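Local structure of cystathionine beta-lyase family protein, YNBB B.subtilis ortholog (Clostridium acetobutylicum, 3HVY) at residues D[334-345]-D[395-406]; D[30-38]-D[324-332]. The protein probably acts as a pyridoxal-phosphate-dependent lyase on sulfur-containing amino acids, with a suggested part in aluminium resistance. All coordinates share one frame; numbering follows the deposited sequence.

Contact 1: residues D[334-345]-D[395-406]; sequences IQAIKFNDEKKL and APIREPYIGYLQ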
# COMPACT_ATOMS: atom_id res chain seq x y z
N ILE D 334 7.41 29.89 7.22
CA ILE D 334 6.55 30.36 8.30
C ILE D 334 6.28 31.87 8.22
O ILE D 334 7.17 32.63 7.88
CB ILE D 334 7.18 30.12 9.67
CG1 ILE D 334 7.62 28.65 9.83
CG2 ILE D 334 6.22 30.56 10.80
CD1 ILE D 334 6.53 27.69 9.55
N GLN D 335 5.03 32.27 8.57
CA GLN D 335 4.64 33.65 8.63
C GLN D 335 3.95 33.86 9.95
O GLN D 335 3.00 33.13 10.26
CB GLN D 335 3.62 34.02 7.55
CG GLN D 335 3.29 35.51 7.51
CD GLN D 335 4.53 36.38 7.33
OE1 GLN D 335 5.30 36.15 6.42
NE2 GLN D 335 4.70 37.40 8.20
N ALA D 336 4.37 34.88 10.68
CA ALA D 336 3.77 35.28 11.97
C ALA D 336 2.97 36.58 11.80
O ALA D 336 3.34 37.44 11.00
CB ALA D 336 4.87 35.42 13.09
N ILE D 337 1.87 36.69 12.54
CA ILE D 337 0.99 37.84 12.47
C ILE D 337 0.64 38.21 13.94
O ILE D 337 0.17 37.35 14.68
CB ILE D 337 -0.33 37.49 11.76
CG1 ILE D 337 -0.10 36.79 10.39
CG2 ILE D 337 -1.25 38.75 11.65
CD1 ILE D 337 -1.37 36.17 9.79
N LYS D 338 0.92 39.44 14.36
CA LYS D 338 0.59 39.89 15.73
C LYS D 338 -0.84 40.45 15.73
O LYS D 338 -1.08 41.58 15.35
CB LYS D 338 1.59 40.91 16.20
CG LYS D 338 1.48 41.32 17.66
CD LYS D 338 2.56 42.31 18.09
CE LYS D 338 3.97 41.69 18.03
NZ LYS D 338 5.04 42.53 18.66
N PHE D 339 -1.80 39.64 16.16
CA PHE D 339 -3.20 40.07 16.14
C PHE D 339 -3.51 41.09 17.24
O PHE D 339 -4.38 41.93 17.06
CB PHE D 339 -4.13 38.85 16.19
CG PHE D 339 -4.09 38.02 14.94
CD1 PHE D 339 -4.85 38.38 13.84
CD2 PHE D 339 -3.27 36.93 14.86
CE1 PHE D 339 -4.81 37.64 12.70
CE2 PHE D 339 -3.23 36.16 13.73
CZ PHE D 339 -4.00 36.52 12.64
N ASN D 340 -2.78 41.01 18.36
CA ASN D 340 -2.95 41.91 19.52
C ASN D 340 -4.35 41.81 20.11
O ASN D 340 -4.84 42.77 20.72
CB ASN D 340 -2.66 43.38 19.18
CG ASN D 340 -1.20 43.73 19.28
OD1 ASN D 340 -0.51 43.33 20.23
ND2 ASN D 340 -0.71 44.50 18.29
N ASP D 341 -4.99 40.66 19.92
CA ASP D 341 -6.35 40.46 20.34
C ASP D 341 -6.68 38.97 20.24
O ASP D 341 -6.46 38.34 19.19
CB ASP D 341 -7.30 41.33 19.48
CG ASP D 341 -8.75 41.21 19.90
OD1 ASP D 341 -9.13 41.75 20.96
OD2 ASP D 341 -9.52 40.56 19.16
N GLU D 342 -7.22 38.41 21.32
CA GLU D 342 -7.49 37.00 21.38
C GLU D 342 -8.56 36.57 20.39
O GLU D 342 -8.39 35.58 19.69
CB GLU D 342 -7.87 36.60 22.80
CG GLU D 342 -8.06 35.10 22.96
CD GLU D 342 -8.23 34.68 24.42
OE1 GLU D 342 -8.22 35.58 25.29
OE2 GLU D 342 -8.34 33.46 24.69
N LYS D 343 -9.63 37.32 20.28
CA LYS D 343 -10.70 36.94 19.38
C LYS D 343 -10.21 36.91 17.95
O LYS D 343 -10.49 35.96 17.21
CB LYS D 343 -11.85 37.90 19.46
CG LYS D 343 -13.01 37.52 18.57
CD LYS D 343 -14.28 38.30 18.90
CE LYS D 343 -15.54 37.63 18.38
NZ LYS D 343 -15.61 37.56 16.88
N LYS D 344 -9.51 37.97 17.55
CA LYS D 344 -8.98 38.08 16.17
C LYS D 344 -8.09 36.89 15.80
O LYS D 344 -8.19 36.31 14.72
CB LYS D 344 -8.24 39.41 15.98
CG LYS D 344 -9.15 40.62 15.97
CD LYS D 344 -8.32 41.89 15.91
CE LYS D 344 -9.16 43.12 15.82
NZ LYS D 344 -8.26 44.30 15.85
N LEU D 345 -7.22 36.51 16.73
CA LEU D 345 -6.37 35.36 16.53
C LEU D 345 -7.16 34.09 16.27
O LEU D 345 -6.86 33.32 15.35
CB LEU D 345 -5.49 35.16 17.77
CG LEU D 345 -4.59 33.92 17.86
CD1 LEU D 345 -3.67 33.74 16.66
CD2 LEU D 345 -3.78 33.96 19.16
N ALA D 395 -1.20 28.54 17.14
CA ALA D 395 -0.85 29.61 18.03
C ALA D 395 -1.07 29.23 19.47
O ALA D 395 -2.11 28.68 19.80
CB ALA D 395 -1.72 30.85 17.71
N PRO D 396 -0.11 29.54 20.33
CA PRO D 396 -0.45 29.53 21.76
C PRO D 396 -1.32 30.72 22.10
O PRO D 396 -1.13 31.81 21.56
CB PRO D 396 0.90 29.71 22.43
CG PRO D 396 1.75 30.38 21.44
CD PRO D 396 1.30 29.87 20.10
N ILE D 397 -2.27 30.53 23.01
CA ILE D 397 -3.16 31.63 23.36
C ILE D 397 -2.52 32.40 24.51
O ILE D 397 -2.66 32.03 25.68
CB ILE D 397 -4.56 31.13 23.73
CG1 ILE D 397 -5.16 30.32 22.57
CG2 ILE D 397 -5.49 32.30 23.99
CD1 ILE D 397 -5.48 31.21 21.36
N ARG D 398 -1.78 33.45 24.15
CA ARG D 398 -1.18 34.37 25.12
C ARG D 398 -0.86 35.66 24.40
O ARG D 398 -0.63 35.66 23.16
CB ARG D 398 0.11 33.80 25.71
CG ARG D 398 1.04 33.12 24.70
CD ARG D 398 2.43 32.98 25.28
NE ARG D 398 3.10 31.72 24.94
CZ ARG D 398 4.04 31.55 24.00
NH1 ARG D 398 4.48 32.56 23.23
NH2 ARG D 398 4.56 30.35 23.84
N GLU D 399 -0.86 36.74 25.17
CA GLU D 399 -0.49 38.09 24.69
C GLU D 399 0.86 37.98 24.06
O GLU D 399 1.65 37.17 24.49
CB GLU D 399 -0.44 39.12 25.84
CG GLU D 399 -1.79 39.71 26.24
N PRO D 400 1.11 38.72 22.97
CA PRO D 400 0.22 39.62 22.28
C PRO D 400 -0.54 38.92 21.12
O PRO D 400 -0.82 39.56 20.11
CB PRO D 400 1.18 40.69 21.76
CG PRO D 400 2.44 39.91 21.47
CD PRO D 400 2.44 38.68 22.33
N TYR D 401 -0.83 37.62 21.27
CA TYR D 401 -1.71 36.87 20.33
C TYR D 401 -1.19 36.86 18.90
O TYR D 401 -1.85 37.30 17.96
CB TYR D 401 -3.15 37.38 20.40
CG TYR D 401 -3.65 37.41 21.84
CD1 TYR D 401 -3.94 36.24 22.51
CD2 TYR D 401 -3.71 38.61 22.55
CE1 TYR D 401 -4.33 36.25 23.86
CE2 TYR D 401 -4.08 38.64 23.87
CZ TYR D 401 -4.40 37.46 24.53
OH TYR D 401 -4.82 37.51 25.85
N ILE D 402 0.02 36.32 18.80
CA ILE D 402 0.67 36.12 17.55
C ILE D 402 0.19 34.80 17.01
O ILE D 402 0.15 33.79 17.71
CB ILE D 402 2.18 36.02 17.73
CG1 ILE D 402 2.75 37.35 18.26
CG2 ILE D 402 2.84 35.59 16.39
CD1 ILE D 402 4.07 37.23 18.98
N GLY D 403 -0.12 34.79 15.71
CA GLY D 403 -0.47 33.55 15.06
C GLY D 403 0.53 33.17 14.01
O GLY D 403 1.18 34.04 13.38
N TYR D 404 0.62 31.86 13.75
CA TYR D 404 1.62 31.36 12.83
C TYR D 404 0.96 30.58 11.74
O TYR D 404 0.28 29.61 12.01
CB TYR D 404 2.65 30.51 13.58
CG TYR D 404 3.27 31.26 14.74
CD1 TYR D 404 4.45 31.95 14.61
CD2 TYR D 404 2.65 31.28 15.96
CE1 TYR D 404 5.00 32.64 15.69
CE2 TYR D 404 3.17 31.96 17.01
CZ TYR D 404 4.35 32.65 16.87
OH TYR D 404 4.89 33.35 17.96
N LEU D 405 1.17 31.03 10.50
CA LEU D 405 0.62 30.41 9.30
C LEU D 405 1.76 29.80 8.52
O LEU D 405 2.83 30.36 8.43
CB LEU D 405 -0.05 31.48 8.42
CG LEU D 405 -0.64 30.99 7.08
CD1 LEU D 405 -2.06 30.59 7.31
CD2 LEU D 405 -0.60 32.02 5.98
N GLN D 406 1.54 28.61 8.00
CA GLN D 406 2.50 28.01 7.10
C GLN D 406 1.87 27.04 6.14
O GLN D 406 0.83 26.47 6.43
CB GLN D 406 3.64 27.30 7.81
CG GLN D 406 3.26 26.11 8.60
CD GLN D 406 2.70 26.50 9.90
OE1 GLN D 406 3.31 27.28 10.63
NE2 GLN D 406 1.52 26.01 10.20
O HOH W 1 -5.21 35.12 26.74
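Y401 lies across the start of helix 342-354, its ring caught between the two segments. E342 CB sits over one face, 4.0 Å from the ring centroid, a CH-pi contact, while the backbone of R398 and E399 covers the opposite face. L345 CD2 meets the ring edge and packs 3.7 Å from Y401 CB. With CG anti to the backbone N (chi1 -175°) and an extended chain, E342 runs obliquely along the ring, its carboxylate plane turned only 11° from that of the ring; one water binds Y401 OH and, weakly, E342 OE1.

L345 packs over the neighbouring strands 392-396 and 402-406. Its CD1 touches A395 CB and G403 CA, both at 3.6 Å, and CD2 reaches I397 CD1. Glycine suits position 403: with no side chain, it lets L345 CD1 and F339 CE2 both come close over its CA, the latter at 4.0 Å. F339 turns the edge of its ring to Y401 O, which also accepts the F339 backbone N-H at 3.0 Å from above the carbonyl plane. D341 is the N-cap of the helix, its OD2 taking the N-H of K344.

Strands 334-338 and 402-406 pair antiparallel, with Q335-L405 and I337-G403 as hydrogen-bonded pairs. On the side of A336, K338, I402 and Y404, the small methyl A336 CB leaves room for the Y404 ring, 3.8 Å from its CE1; Y404 OH is held by G189 O. Farther along, I334 CD1 lies 3.4 Å from Q406 CB, the two side chains pointing the same way. I337 and L405, suitably apolar, face helix 287-317 from the other side. An antiparallel sheet backed by helices on one face is characteristic of the small C-terminal domain of fold-type I pyridoxal-phosphate enzymes.

Contact 2: residues D[30-38]-D[324-332]; sequences DVEKEFKYY and PKYNDKRTD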
# COMPACT_ATOMS: atom_id res chain seq x y z
N ASP D 30 1.91 44.52 -4.85
CA ASP D 30 3.05 44.82 -4.01
C ASP D 30 4.07 43.71 -3.94
O ASP D 30 5.27 43.97 -3.77
CB ASP D 30 2.60 45.16 -2.59
CG ASP D 30 1.90 46.51 -2.47
OD1 ASP D 30 1.97 47.29 -3.42
OD2 ASP D 30 1.33 46.83 -1.39
N VAL D 31 3.62 42.47 -4.03
CA VAL D 31 4.56 41.34 -3.87
C VAL D 31 5.08 40.75 -5.17
O VAL D 31 5.84 39.78 -5.15
CB VAL D 31 3.96 40.19 -3.03
CG1 VAL D 31 3.53 40.67 -1.63
CG2 VAL D 31 2.82 39.48 -3.73
N GLU D 32 4.71 41.33 -6.30
CA GLU D 32 5.13 40.77 -7.59
C GLU D 32 6.65 40.70 -7.77
O GLU D 32 7.15 39.70 -8.27
CB GLU D 32 4.49 41.51 -8.74
CG GLU D 32 4.52 40.73 -10.08
N LYS D 33 7.40 41.71 -7.37
CA LYS D 33 8.86 41.65 -7.48
C LYS D 33 9.46 40.57 -6.57
O LYS D 33 10.43 39.89 -6.95
CB LYS D 33 9.52 43.02 -7.21
N GLU D 34 8.92 40.42 -5.36
CA GLU D 34 9.37 39.37 -4.48
C GLU D 34 9.15 37.99 -5.14
O GLU D 34 9.99 37.11 -5.08
CB GLU D 34 8.61 39.40 -3.15
CG GLU D 34 8.70 40.67 -2.38
CD GLU D 34 10.09 41.20 -2.27
OE1 GLU D 34 10.98 40.46 -1.79
OE2 GLU D 34 10.29 42.37 -2.63
N PHE D 35 7.96 37.76 -5.69
CA PHE D 35 7.63 36.49 -6.32
C PHE D 35 8.63 36.14 -7.45
O PHE D 35 9.03 34.97 -7.61
CB PHE D 35 6.19 36.52 -6.85
CG PHE D 35 5.12 36.27 -5.80
CD1 PHE D 35 5.38 36.43 -4.44
CD2 PHE D 35 3.82 35.99 -6.19
CE1 PHE D 35 4.35 36.26 -3.48
CE2 PHE D 35 2.82 35.78 -5.27
CZ PHE D 35 3.08 35.89 -3.92
N LYS D 36 9.02 37.13 -8.23
CA LYS D 36 9.98 36.88 -9.32
C LYS D 36 11.34 36.47 -8.78
O LYS D 36 12.06 35.64 -9.36
CB LYS D 36 10.12 38.14 -10.24
CG LYS D 36 8.86 38.36 -11.11
CD LYS D 36 8.95 39.56 -12.08
N TYR D 37 11.69 37.04 -7.65
CA TYR D 37 12.92 36.68 -7.00
C TYR D 37 12.86 35.20 -6.57
O TYR D 37 13.84 34.46 -6.74
CB TYR D 37 13.13 37.61 -5.81
CG TYR D 37 14.23 37.21 -4.87
CD1 TYR D 37 13.99 36.37 -3.81
CD2 TYR D 37 15.53 37.73 -5.02
CE1 TYR D 37 14.99 36.03 -2.95
CE2 TYR D 37 16.53 37.40 -4.18
CZ TYR D 37 16.25 36.54 -3.14
OH TYR D 37 17.22 36.20 -2.26
N TYR D 38 11.75 34.77 -5.99
CA TYR D 38 11.64 33.36 -5.58
C TYR D 38 11.62 32.40 -6.75
O TYR D 38 12.10 31.25 -6.62
CB TYR D 38 10.46 33.12 -4.65
CG TYR D 38 10.68 33.84 -3.33
CD1 TYR D 38 11.70 33.48 -2.48
CD2 TYR D 38 9.90 34.93 -2.97
CE1 TYR D 38 11.92 34.19 -1.28
CE2 TYR D 38 10.13 35.63 -1.79
CZ TYR D 38 11.13 35.27 -0.96
OH TYR D 38 11.36 36.02 0.18
N PRO D 324 8.15 37.50 9.21
CA PRO D 324 8.92 38.58 8.60
C PRO D 324 8.04 39.48 7.75
O PRO D 324 6.85 39.15 7.50
CB PRO D 324 9.91 37.84 7.67
CG PRO D 324 9.88 36.43 8.13
CD PRO D 324 8.51 36.19 8.64
N LYS D 325 8.62 40.60 7.29
CA LYS D 325 7.89 41.52 6.41
C LYS D 325 7.90 40.92 5.03
O LYS D 325 8.71 40.06 4.75
CB LYS D 325 8.54 42.89 6.40
CG LYS D 325 8.62 43.49 7.80
CD LYS D 325 7.32 43.64 8.48
CE LYS D 325 7.63 44.04 9.96
NZ LYS D 325 6.42 44.54 10.54
N TYR D 326 6.98 41.35 4.19
CA TYR D 326 6.83 40.82 2.85
C TYR D 326 8.08 40.85 2.01
O TYR D 326 8.28 39.98 1.19
CB TYR D 326 5.70 41.57 2.14
CG TYR D 326 6.00 42.92 1.59
CD1 TYR D 326 6.21 44.00 2.44
CD2 TYR D 326 6.01 43.16 0.22
CE1 TYR D 326 6.43 45.25 1.97
CE2 TYR D 326 6.21 44.45 -0.27
CZ TYR D 326 6.42 45.48 0.61
OH TYR D 326 6.62 46.75 0.18
N ASN D 327 8.92 41.85 2.24
CA ASN D 327 10.13 41.99 1.50
C ASN D 327 11.36 41.59 2.24
O ASN D 327 12.43 41.86 1.75
CB ASN D 327 10.26 43.38 0.89
CG ASN D 327 10.49 44.45 1.92
OD1 ASN D 327 10.30 44.23 3.11
ND2 ASN D 327 10.88 45.62 1.47
N ASP D 328 11.22 40.95 3.41
CA ASP D 328 12.33 40.25 4.05
C ASP D 328 12.47 38.92 3.35
O ASP D 328 11.53 38.13 3.34
CB ASP D 328 12.03 39.92 5.52
CG ASP D 328 12.06 41.14 6.41
OD1 ASP D 328 12.87 42.05 6.15
OD2 ASP D 328 11.31 41.17 7.40
N LYS D 329 13.62 38.69 2.75
CA LYS D 329 13.84 37.44 2.01
C LYS D 329 13.86 36.25 3.00
O LYS D 329 14.47 36.27 4.05
CB LYS D 329 15.09 37.50 1.13
CG LYS D 329 15.06 38.64 0.02
CD LYS D 329 13.85 38.55 -0.94
CE LYS D 329 13.95 39.48 -2.17
NZ LYS D 329 13.64 40.90 -1.90
N ARG D 330 13.09 35.23 2.64
CA ARG D 330 12.80 34.12 3.51
C ARG D 330 13.85 33.01 3.56
O ARG D 330 14.64 32.80 2.63
CB ARG D 330 11.45 33.53 3.11
CG ARG D 330 10.30 34.55 3.00
CD ARG D 330 10.22 35.36 4.22
NE ARG D 330 9.26 36.49 4.22
CZ ARG D 330 8.01 36.39 4.66
NH1 ARG D 330 7.53 35.24 5.04
NH2 ARG D 330 7.23 37.46 4.71
N THR D 331 13.83 32.33 4.70
CA THR D 331 14.63 31.16 4.89
C THR D 331 13.81 29.94 5.22
O THR D 331 14.31 28.79 5.10
CB THR D 331 15.71 31.40 5.97
OG1 THR D 331 16.72 30.42 5.81
CG2 THR D 331 15.14 31.31 7.38
N ASP D 332 12.56 30.16 5.69
CA ASP D 332 11.61 29.09 5.91
C ASP D 332 10.21 29.51 5.40
O ASP D 332 10.07 30.58 4.83
CB ASP D 332 11.61 28.63 7.36
CG ASP D 332 11.10 29.66 8.29
OD1 ASP D 332 10.31 30.50 7.83
OD2 ASP D 332 11.44 29.64 9.49
O HOH W 2 10.21 38.44 0.30
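K329 reaches across to helix 18-55 with its whole side chain. CB passes 4.1 Å from Y38 OH, and CG comes near the rim of the Y37 ring. CD lies 3.4 Å from Y37 CE1, over the face; CE then sits above the ring centre, 3.4 Å from the centroid, a CH-pi contact. Bends at chi2 and chi4 (-57° and -78°) let the chain follow the ring and swing NZ to E34 OE1, 2.7 Å away, in a salt bridge on the syn lone pair. NZ is also in cation-pi contact with Y37. Lysine suits this place: its methylenes match the aromatic face and its charge meets the carboxylate.

Beside it, Y38 OH accepts the R330 backbone N-H at 3.1 Å, and a water lies within hydrogen-bonding distance of Y38 OH, E34 OE1 and Y326 O. Y326 rests its ring near V31 CG1 and turns an edge to D30 O.

R330 folds back on its own loop, NE bonded to D328 O in the guanidinium plane and NH2 to K325 O. The turn K325-D328 lies against both helix 18-55 and helix 287-317, where R313 makes a salt bridge with D30 and a cation-pi contact with Y326, and the loop joins strands 321-323 and 334-338.

Strand 334-338 follows directly on the loop of contact 2, and the two contacts meet where the amide of Q335 reaches R330 NH1 through OE1 and P324 O through NE2, probable hydrogen bonds that tie sheet to loop. Contact 1 is the larger and, at its sheet, the more deeply buried: backbone pairing and mostly apolar contacts prevail, though Y404 and Q406 of the strands find polar partners outside it, in G189 and S392. Contact 2 has no strand pairing; a salt bridge, an aromatic face, a tyrosine hydroxyl and a bridging water join a loop to a long helix. Helix 287-317 touches both, in contact with I337 and L405 in one and with Y326 and R330 in the other.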